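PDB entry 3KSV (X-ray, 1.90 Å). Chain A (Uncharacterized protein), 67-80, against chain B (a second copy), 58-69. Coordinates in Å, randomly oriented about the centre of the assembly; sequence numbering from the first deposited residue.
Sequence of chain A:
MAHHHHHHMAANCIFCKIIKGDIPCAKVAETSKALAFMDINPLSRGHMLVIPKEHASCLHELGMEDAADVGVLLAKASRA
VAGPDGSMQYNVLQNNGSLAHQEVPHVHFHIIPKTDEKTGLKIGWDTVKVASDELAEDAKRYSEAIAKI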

# COMPACT_ATOMS: atom_id res chain seq x y z
N ALA A 67 -10.27 2.29 -7.31
CA ALA A 67 -9.21 2.76 -6.43
C ALA A 67 -9.80 3.34 -5.15
O ALA A 67 -9.29 3.07 -4.05
CB ALA A 67 -8.34 3.75 -7.14
N ALA A 68 -10.89 4.10 -5.27
CA ALA A 68 -11.55 4.65 -4.08
C ALA A 68 -12.07 3.54 -3.16
O ALA A 68 -11.83 3.57 -1.95
CB ALA A 68 -12.69 5.59 -4.47
N ASP A 69 -12.73 2.55 -3.76
CA ASP A 69 -13.29 1.42 -3.01
C ASP A 69 -12.20 0.55 -2.37
O ASP A 69 -12.36 0.07 -1.23
CB ASP A 69 -14.18 0.58 -3.94
CG ASP A 69 -15.20 -0.32 -3.19
OD1 ASP A 69 -16.05 0.18 -2.40
OD2 ASP A 69 -15.16 -1.54 -3.42
N VAL A 70 -11.11 0.31 -3.09
CA VAL A 70 -9.99 -0.46 -2.54
C VAL A 70 -9.28 0.30 -1.40
O VAL A 70 -8.93 -0.30 -0.37
CB VAL A 70 -8.96 -0.89 -3.62
CG1 VAL A 70 -7.75 -1.51 -2.95
CG2 VAL A 70 -9.57 -1.87 -4.61
N GLY A 71 -9.10 1.60 -1.55
CA GLY A 71 -8.53 2.41 -0.47
C GLY A 71 -9.35 2.33 0.82
O GLY A 71 -8.80 2.23 1.92
N VAL A 72 -10.67 2.40 0.67
CA VAL A 72 -11.59 2.31 1.80
C VAL A 72 -11.54 0.93 2.44
O VAL A 72 -11.43 0.84 3.66
CB VAL A 72 -13.04 2.66 1.38
CG1 VAL A 72 -14.04 2.15 2.41
CG2 VAL A 72 -13.19 4.16 1.17
N LEU A 73 -11.62 -0.14 1.64
CA LEU A 73 -11.50 -1.49 2.18
C LEU A 73 -10.15 -1.74 2.84
O LEU A 73 -10.08 -2.44 3.85
CB LEU A 73 -11.75 -2.55 1.12
CG LEU A 73 -11.87 -3.99 1.65
CD1 LEU A 73 -12.72 -4.09 2.92
CD2 LEU A 73 -12.39 -4.94 0.53
N LEU A 74 -9.08 -1.19 2.27
CA LEU A 74 -7.74 -1.31 2.87
C LEU A 74 -7.67 -0.70 4.28
O LEU A 74 -7.13 -1.29 5.22
CB LEU A 74 -6.72 -0.65 1.96
CG LEU A 74 -5.24 -0.86 2.25
CD1 LEU A 74 -4.88 -2.35 2.19
CD2 LEU A 74 -4.41 -0.05 1.23
N ALA A 75 -8.25 0.49 4.43
CA ALA A 75 -8.32 1.18 5.72
C ALA A 75 -9.14 0.40 6.72
O ALA A 75 -8.79 0.31 7.89
CB ALA A 75 -8.90 2.61 5.54
N LYS A 76 -10.26 -0.16 6.27
CA LYS A 76 -11.11 -0.97 7.15
C LYS A 76 -10.39 -2.22 7.61
O LYS A 76 -10.41 -2.56 8.81
CB LYS A 76 -12.42 -1.35 6.46
CG LYS A 76 -13.31 -0.17 6.26
CD LYS A 76 -14.67 -0.55 5.74
CE LYS A 76 -15.61 0.66 5.75
NZ LYS A 76 -16.97 0.28 5.29
N ALA A 77 -9.75 -2.91 6.66
CA ALA A 77 -8.96 -4.09 6.93
C ALA A 77 -7.81 -3.79 7.91
O ALA A 77 -7.56 -4.59 8.81
CB ALA A 77 -8.42 -4.70 5.61
N SER A 78 -7.13 -2.66 7.75
CA SER A 78 -6.08 -2.25 8.72
C SER A 78 -6.61 -2.12 10.15
O SER A 78 -5.91 -2.40 11.12
CB SER A 78 -5.41 -0.94 8.28
OG SER A 78 -6.28 0.17 8.48
N ARG A 79 -7.86 -1.68 10.31
CA ARG A 79 -8.45 -1.57 11.64
C ARG A 79 -8.66 -2.98 12.22
O ARG A 79 -8.46 -3.21 13.42
CB ARG A 79 -9.77 -0.81 11.57
CG ARG A 79 -9.64 0.67 11.23
CD ARG A 79 -10.98 1.17 10.73
NE ARG A 79 -11.23 2.58 10.99
CZ ARG A 79 -10.76 3.58 10.26
NH1 ARG A 79 -9.93 3.38 9.22
NH2 ARG A 79 -11.10 4.82 10.60
N ALA A 80 -9.05 -3.93 11.36
CA ALA A 80 -9.18 -5.34 11.75
C ALA A 80 -7.83 -5.87 12.19
O ALA A 80 -7.71 -6.49 13.26
CB ALA A 80 -9.75 -6.20 10.61
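Chain B (58-69) CLHELGMEDAAD

The contact is a close, largely apolar packing of two copies of one protein, in which a short turn and the first turns of a helix from chain B lie along a continuous helix of chain A and are held by an arginine of chain A where the turn leads into the helix. Chain A is helical throughout residues 67-80. The chain B stretch begins with C58(B), forms a 3-10 segment at 59-61, passes through L62(B), and enters its helix at M64(B), with G63(B) at the N-cap position. The two helices run in roughly opposing directions, their axes at 132° and 7.2 Å apart at closest approach; together the stretches bury 650 Å².

So near an approach is possible because small residues line the crossing. The CA atoms of A68(A) and A68(B) are 4.2 Å apart, and their CB atoms meet at 4.1 Å. At G71(A) a CB would point toward chain B and fall 2.6 Å from A67(B) O, so its absence lets the backbones close up. V72(A) CG2, on the next residue, reaches A68(B) CB at 3.8 Å, and one turn beyond G71(A), A75(A) CB lies 3.6 Å from A67(B) CB. The side chain of M64(B) enters a hole formed by V72(A), A75(A), K76(A) and R79(A), its SD 3.8 Å from K76(A) CG.

Farther along chain A, the 3-10 segment of chain B covers the C-terminal part of the chain A stretch. The CA-to-CB bond of L59(B) points toward chain A, and its CD2 lies 4.0 Å from L74(A) CG, and S78(A) OG lies 3.3 Å from H60(B) N. R79(A) provides the polar anchor: NH2 and NH1 both donate to L62(B) O, at 2.8 and 2.9 Å. This carbonyl lies near the guanidinium plane, whereas H60(B) O and M64(B) SD cover opposite faces.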

# COMPACT_ATOMS: atom_id res chain seq x y z
N CYS B 58 -1.28 5.94 12.02
CA CYS B 58 -1.37 4.62 11.36
C CYS B 58 -2.62 4.58 10.46
O CYS B 58 -3.55 5.39 10.61
CB CYS B 58 -1.43 3.48 12.40
SG CYS B 58 -0.15 3.49 13.74
N LEU B 59 -2.65 3.64 9.53
CA LEU B 59 -3.69 3.60 8.51
C LEU B 59 -5.06 3.39 9.12
O LEU B 59 -6.06 3.92 8.60
CB LEU B 59 -3.39 2.50 7.47
CG LEU B 59 -4.28 2.51 6.22
CD1 LEU B 59 -4.17 3.83 5.48
CD2 LEU B 59 -3.93 1.32 5.28
N HIS B 60 -5.11 2.66 10.23
CA HIS B 60 -6.37 2.37 10.92
C HIS B 60 -6.97 3.59 11.61
O HIS B 60 -8.10 3.53 12.06
CB HIS B 60 -6.26 1.18 11.90
CG HIS B 60 -5.28 1.36 13.02
ND1 HIS B 60 -5.65 1.83 14.27
CD2 HIS B 60 -3.95 1.10 13.10
CE1 HIS B 60 -4.59 1.89 15.05
NE2 HIS B 60 -3.54 1.45 14.36
N GLU B 61 -6.21 4.68 11.68
CA GLU B 61 -6.71 5.91 12.28
C GLU B 61 -7.25 6.87 11.22
O GLU B 61 -7.82 7.90 11.56
CB GLU B 61 -5.60 6.58 13.09
CG GLU B 61 -5.28 5.84 14.39
CD GLU B 61 -4.21 6.56 15.23
OE1 GLU B 61 -3.07 6.69 14.72
OE2 GLU B 61 -4.51 6.99 16.37
N LEU B 62 -7.10 6.50 9.95
CA LEU B 62 -7.48 7.36 8.84
C LEU B 62 -9.00 7.31 8.63
O LEU B 62 -9.60 6.24 8.75
CB LEU B 62 -6.76 6.87 7.57
CG LEU B 62 -6.56 7.81 6.38
CD1 LEU B 62 -5.86 9.09 6.80
CD2 LEU B 62 -5.80 7.09 5.29
N GLY B 63 -9.62 8.45 8.33
CA GLY B 63 -11.06 8.50 8.05
C GLY B 63 -11.41 7.81 6.74
O GLY B 63 -10.60 7.74 5.83
N MET B 64 -12.63 7.30 6.64
CA MET B 64 -13.07 6.57 5.44
C MET B 64 -13.06 7.46 4.18
O MET B 64 -12.64 7.02 3.12
CB MET B 64 -14.46 5.94 5.67
CG MET B 64 -14.49 4.40 5.94
SD MET B 64 -12.98 3.56 6.52
N GLU B 65 -13.49 8.71 4.31
CA GLU B 65 -13.46 9.64 3.17
C GLU B 65 -12.03 9.94 2.74
O GLU B 65 -11.74 10.05 1.55
CB GLU B 65 -14.18 10.95 3.52
CG GLU B 65 -15.71 10.80 3.74
CD GLU B 65 -16.10 10.19 5.11
OE1 GLU B 65 -15.27 10.20 6.06
OE2 GLU B 65 -17.27 9.71 5.23
N ASP B 66 -11.14 10.06 3.72
CA ASP B 66 -9.70 10.27 3.50
C ASP B 66 -9.05 9.04 2.87
O ASP B 66 -8.09 9.15 2.11
CB ASP B 66 -8.99 10.54 4.83
CG ASP B 66 -9.59 11.72 5.60
OD1 ASP B 66 -10.77 11.65 6.02
OD2 ASP B 66 -8.87 12.72 5.80
N ALA B 67 -9.58 7.87 3.21
CA ALA B 67 -9.11 6.62 2.65
C ALA B 67 -9.47 6.53 1.17
O ALA B 67 -8.64 6.11 0.35
CB ALA B 67 -9.65 5.46 3.42
N ALA B 68 -10.68 6.95 0.81
CA ALA B 68 -11.09 6.95 -0.60
C ALA B 68 -10.21 7.87 -1.44
O ALA B 68 -9.73 7.47 -2.50
CB ALA B 68 -12.56 7.34 -0.75
N ASP B 69 -9.97 9.07 -0.93
CA ASP B 69 -9.15 10.07 -1.63
C ASP B 69 -7.68 9.63 -1.74
O ASP B 69 -7.03 9.86 -2.77
CB ASP B 69 -9.26 11.42 -0.90
CG ASP B 69 -8.86 12.64 -1.78
OD1 ASP B 69 -9.45 12.88 -2.87
OD2 ASP B 69 -7.95 13.38 -1.35